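Local coordinates for glyoxalase family protein, putative (PDB 2QQZ), which is of unknown function but belongs to the glyoxalase/bleomycin resistance protein/dioxygenase superfamily, many of whose members are metal-dependent enzymes built from paired beta-alpha-beta-beta-beta modules, at residues A[28-33]-A[111-116]. Sequence-based numbering, arbitrary orientation.
Sequences AFYGET and VSDPFG
F29 and Y30, neighbours on helix 23-33, grip the turn that follows strand 106-112 in two different ways. With CG anti to its backbone N (chi1 178°), the F29 side chain reaches out to the turn, and D113 lays its CA over one ring face, a CH-pi contact of 3.9 Å from that CA to the ring centroid. CG2 of V111 meets the rim at CZ, close to the ring plane, while P114 packs its CG 3.5 Å from CB of F29, at the root of the ring. The Y30 ring presents its hydroxyl to the carboxylate of D113, the two planes 86° apart; OH donates to the anti lone pair of OD2 over 2.7 Å. N117 ND2 also bonds to OD2. The other oxygen, OD1, accepts from F115 N at 2.7 Å, from above the carboxylate plane, making an Asx turn within the type I beta turn D113-G116. Helix 23-33, next in sequence after strand 8-18, is thereby joined to the turn linking antiparallel strands 106-112 and 118-124. Bonded through both oxygens, the buried carboxylate is fixed in its rotation, and these donors probably favour its ionised form.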
ATOM      1  N   ALA A  28     -19.735  -2.775  -0.866  1.00 43.08           N
ATOM      2  CA  ALA A  28     -20.142  -3.798  -1.817  1.00 43.05           C
ATOM      3  C   ALA A  28     -18.926  -4.538  -2.427  1.00 42.79           C
ATOM      4  O   ALA A  28     -18.961  -5.771  -2.605  1.00 42.69           O
ATOM      5  CB  ALA A  28     -21.081  -3.217  -2.904  1.00 42.66           C
ATOM      6  N   PHE A  29     -17.838  -3.820  -2.704  1.00 41.53           N
ATOM      7  CA  PHE A  29     -16.717  -4.440  -3.356  1.00 41.34           C
ATOM      8  C   PHE A  29     -15.698  -5.031  -2.365  1.00 42.07           C
ATOM      9  O   PHE A  29     -15.457  -6.259  -2.380  1.00 42.64           O
ATOM     10  CB  PHE A  29     -16.033  -3.467  -4.319  1.00 40.74           C
ATOM     11  CG  PHE A  29     -14.820  -4.050  -5.003  1.00 41.19           C
ATOM     12  CD1 PHE A  29     -14.958  -4.798  -6.194  1.00 40.97           C
ATOM     13  CD2 PHE A  29     -13.555  -3.846  -4.465  1.00 39.62           C
ATOM     14  CE1 PHE A  29     -13.827  -5.305  -6.836  1.00 41.17           C
ATOM     15  CE2 PHE A  29     -12.419  -4.348  -5.106  1.00 44.76           C
ATOM     16  CZ  PHE A  29     -12.578  -5.087  -6.291  1.00 43.14           C
ATOM     17  N   TYR A  30     -15.154  -4.194  -1.479  1.00 40.32           N
ATOM     18  CA  TYR A  30     -14.129  -4.646  -0.550  1.00 41.92           C
ATOM     19  C   TYR A  30     -14.643  -5.653   0.465  1.00 43.54           C
ATOM     20  O   TYR A  30     -13.924  -6.608   0.844  1.00 43.78           O
ATOM     21  CB  TYR A  30     -13.451  -3.439   0.140  1.00 40.96           C
ATOM     22  CG  TYR A  30     -12.527  -2.714  -0.784  1.00 41.37           C
ATOM     23  CD1 TYR A  30     -11.239  -3.212  -1.069  1.00 38.72           C
ATOM     24  CD2 TYR A  30     -12.937  -1.527  -1.397  1.00 41.47           C
ATOM     25  CE1 TYR A  30     -10.390  -2.544  -1.955  1.00 39.22           C
ATOM     26  CE2 TYR A  30     -12.099  -0.854  -2.299  1.00 39.87           C
ATOM     27  CZ  TYR A  30     -10.821  -1.378  -2.575  1.00 41.69           C
ATOM     28  OH  TYR A  30      -9.955  -0.710  -3.432  1.00 42.62           O
ATOM     29  N   GLY A  31     -15.895  -5.443   0.878  1.00 44.46           N
ATOM     30  CA  GLY A  31     -16.536  -6.259   1.866  1.00 45.70           C
ATOM     31  C   GLY A  31     -17.222  -7.443   1.226  1.00 47.26           C
ATOM     32  O   GLY A  31     -16.810  -8.584   1.455  1.00 48.34           O
ATOM     33  N   GLU A  32     -18.260  -7.206   0.438  0.50 47.23           N
ATOM     34  CA  GLU A  32     -19.017  -8.335  -0.088  0.50 48.18           C
ATOM     35  C   GLU A  32     -18.237  -9.136  -1.144  0.50 48.03           C
ATOM     36  O   GLU A  32     -18.035 -10.351  -0.990  0.50 48.15           O
ATOM     37  CB  GLU A  32     -20.406  -7.920  -0.590  0.50 47.92           C
ATOM     38  CG  GLU A  32     -21.482  -7.854   0.504  0.50 49.24           C
ATOM     39  CD  GLU A  32     -21.631  -9.152   1.310  0.50 49.64           C
ATOM     40  OE1 GLU A  32     -22.099 -10.186   0.782  0.50 48.74           O
ATOM     41  OE2 GLU A  32     -21.279  -9.117   2.499  0.50 51.53           O
ATOM     42  N   THR A  33     -17.761  -8.450  -2.173  1.00 47.79           N
ATOM     43  CA  THR A  33     -17.214  -9.118  -3.336  1.00 47.22           C
ATOM     44  C   THR A  33     -15.907  -9.825  -3.047  1.00 47.47           C
ATOM     45  O   THR A  33     -15.742 -11.018  -3.380  1.00 47.76           O
ATOM     46  CB  THR A  33     -17.015  -8.119  -4.478  1.00 47.79           C
ATOM     47  OG1 THR A  33     -18.288  -7.519  -4.788  1.00 47.32           O
ATOM     48  CG2 THR A  33     -16.470  -8.834  -5.741  1.00 46.54           C
ATOM     49  N   VAL A 111      -7.356  -6.432 -10.493  1.00 38.96           N
ATOM     50  CA  VAL A 111      -8.723  -6.010 -10.720  1.00 40.46           C
ATOM     51  C   VAL A 111      -8.751  -4.495 -10.476  1.00 40.57           C
ATOM     52  O   VAL A 111      -7.816  -3.933  -9.891  1.00 41.46           O
ATOM     53  CB  VAL A 111      -9.710  -6.736  -9.780  1.00 39.69           C
ATOM     54  CG1 VAL A 111      -9.496  -8.222  -9.830  1.00 39.92           C
ATOM     55  CG2 VAL A 111      -9.534  -6.263  -8.342  1.00 44.46           C
ATOM     56  N   SER A 112      -9.806  -3.845 -10.916  1.00 41.06           N
ATOM     57  CA  SER A 112     -10.093  -2.463 -10.555  1.00 42.46           C
ATOM     58  C   SER A 112     -11.237  -2.454  -9.531  1.00 42.16           C
ATOM     59  O   SER A 112     -12.234  -3.171  -9.672  1.00 40.65           O
ATOM     60  CB  SER A 112     -10.524  -1.652 -11.784  1.00 43.69           C
ATOM     61  OG  SER A 112      -9.437  -1.549 -12.712  1.00 49.29           O
ATOM     62  N   ASP A 113     -11.133  -1.633  -8.503  1.00 41.53           N
ATOM     63  CA  ASP A 113     -12.297  -1.484  -7.597  1.00 40.45           C
ATOM     64  C   ASP A 113     -13.356  -0.609  -8.324  1.00 40.52           C
ATOM     65  O   ASP A 113     -13.134  -0.207  -9.481  1.00 38.85           O
ATOM     66  CB  ASP A 113     -11.914  -0.924  -6.200  1.00 41.11           C
ATOM     67  CG  ASP A 113     -11.474   0.559  -6.228  1.00 41.61           C
ATOM     68  OD1 ASP A 113     -11.706   1.251  -7.260  1.00 41.55           O
ATOM     69  OD2 ASP A 113     -10.953   1.041  -5.188  1.00 44.66           O
ATOM     70  N   PRO A 114     -14.512  -0.345  -7.676  1.00 41.02           N
ATOM     71  CA  PRO A 114     -15.556   0.423  -8.333  1.00 41.06           C
ATOM     72  C   PRO A 114     -15.102   1.850  -8.721  1.00 41.42           C
ATOM     73  O   PRO A 114     -15.771   2.462  -9.565  1.00 42.17           O
ATOM     74  CB  PRO A 114     -16.640   0.477  -7.258  1.00 39.15           C
ATOM     75  CG  PRO A 114     -16.387  -0.682  -6.484  1.00 42.42           C
ATOM     76  CD  PRO A 114     -14.953  -0.743  -6.333  1.00 41.14           C
ATOM     77  N   PHE A 115     -13.961   2.346  -8.220  1.00 40.19           N
ATOM     78  CA  PHE A 115     -13.602   3.768  -8.444  1.00 40.59           C
ATOM     79  C   PHE A 115     -12.443   3.849  -9.427  1.00 41.32           C
ATOM     80  O   PHE A 115     -11.982   4.941  -9.769  1.00 41.28           O
ATOM     81  CB  PHE A 115     -13.214   4.450  -7.126  1.00 41.68           C
ATOM     82  CG  PHE A 115     -14.104   4.047  -5.988  1.00 42.09           C
ATOM     83  CD1 PHE A 115     -15.475   4.413  -6.001  1.00 43.22           C
ATOM     84  CD2 PHE A 115     -13.629   3.222  -4.981  1.00 40.11           C
ATOM     85  CE1 PHE A 115     -16.342   3.973  -4.988  1.00 43.06           C
ATOM     86  CE2 PHE A 115     -14.512   2.757  -3.916  1.00 40.40           C
ATOM     87  CZ  PHE A 115     -15.845   3.131  -3.944  1.00 42.84           C
ATOM     88  N   GLY A 116     -12.013   2.680  -9.911  1.00 39.72           N
ATOM     89  CA  GLY A 116     -10.993   2.610 -10.904  1.00 39.50           C
ATOM     90  C   GLY A 116      -9.586   2.417 -10.332  1.00 38.10           C
ATOM     91  O   GLY A 116      -8.631   2.471 -11.107  1.00 39.24           O
TER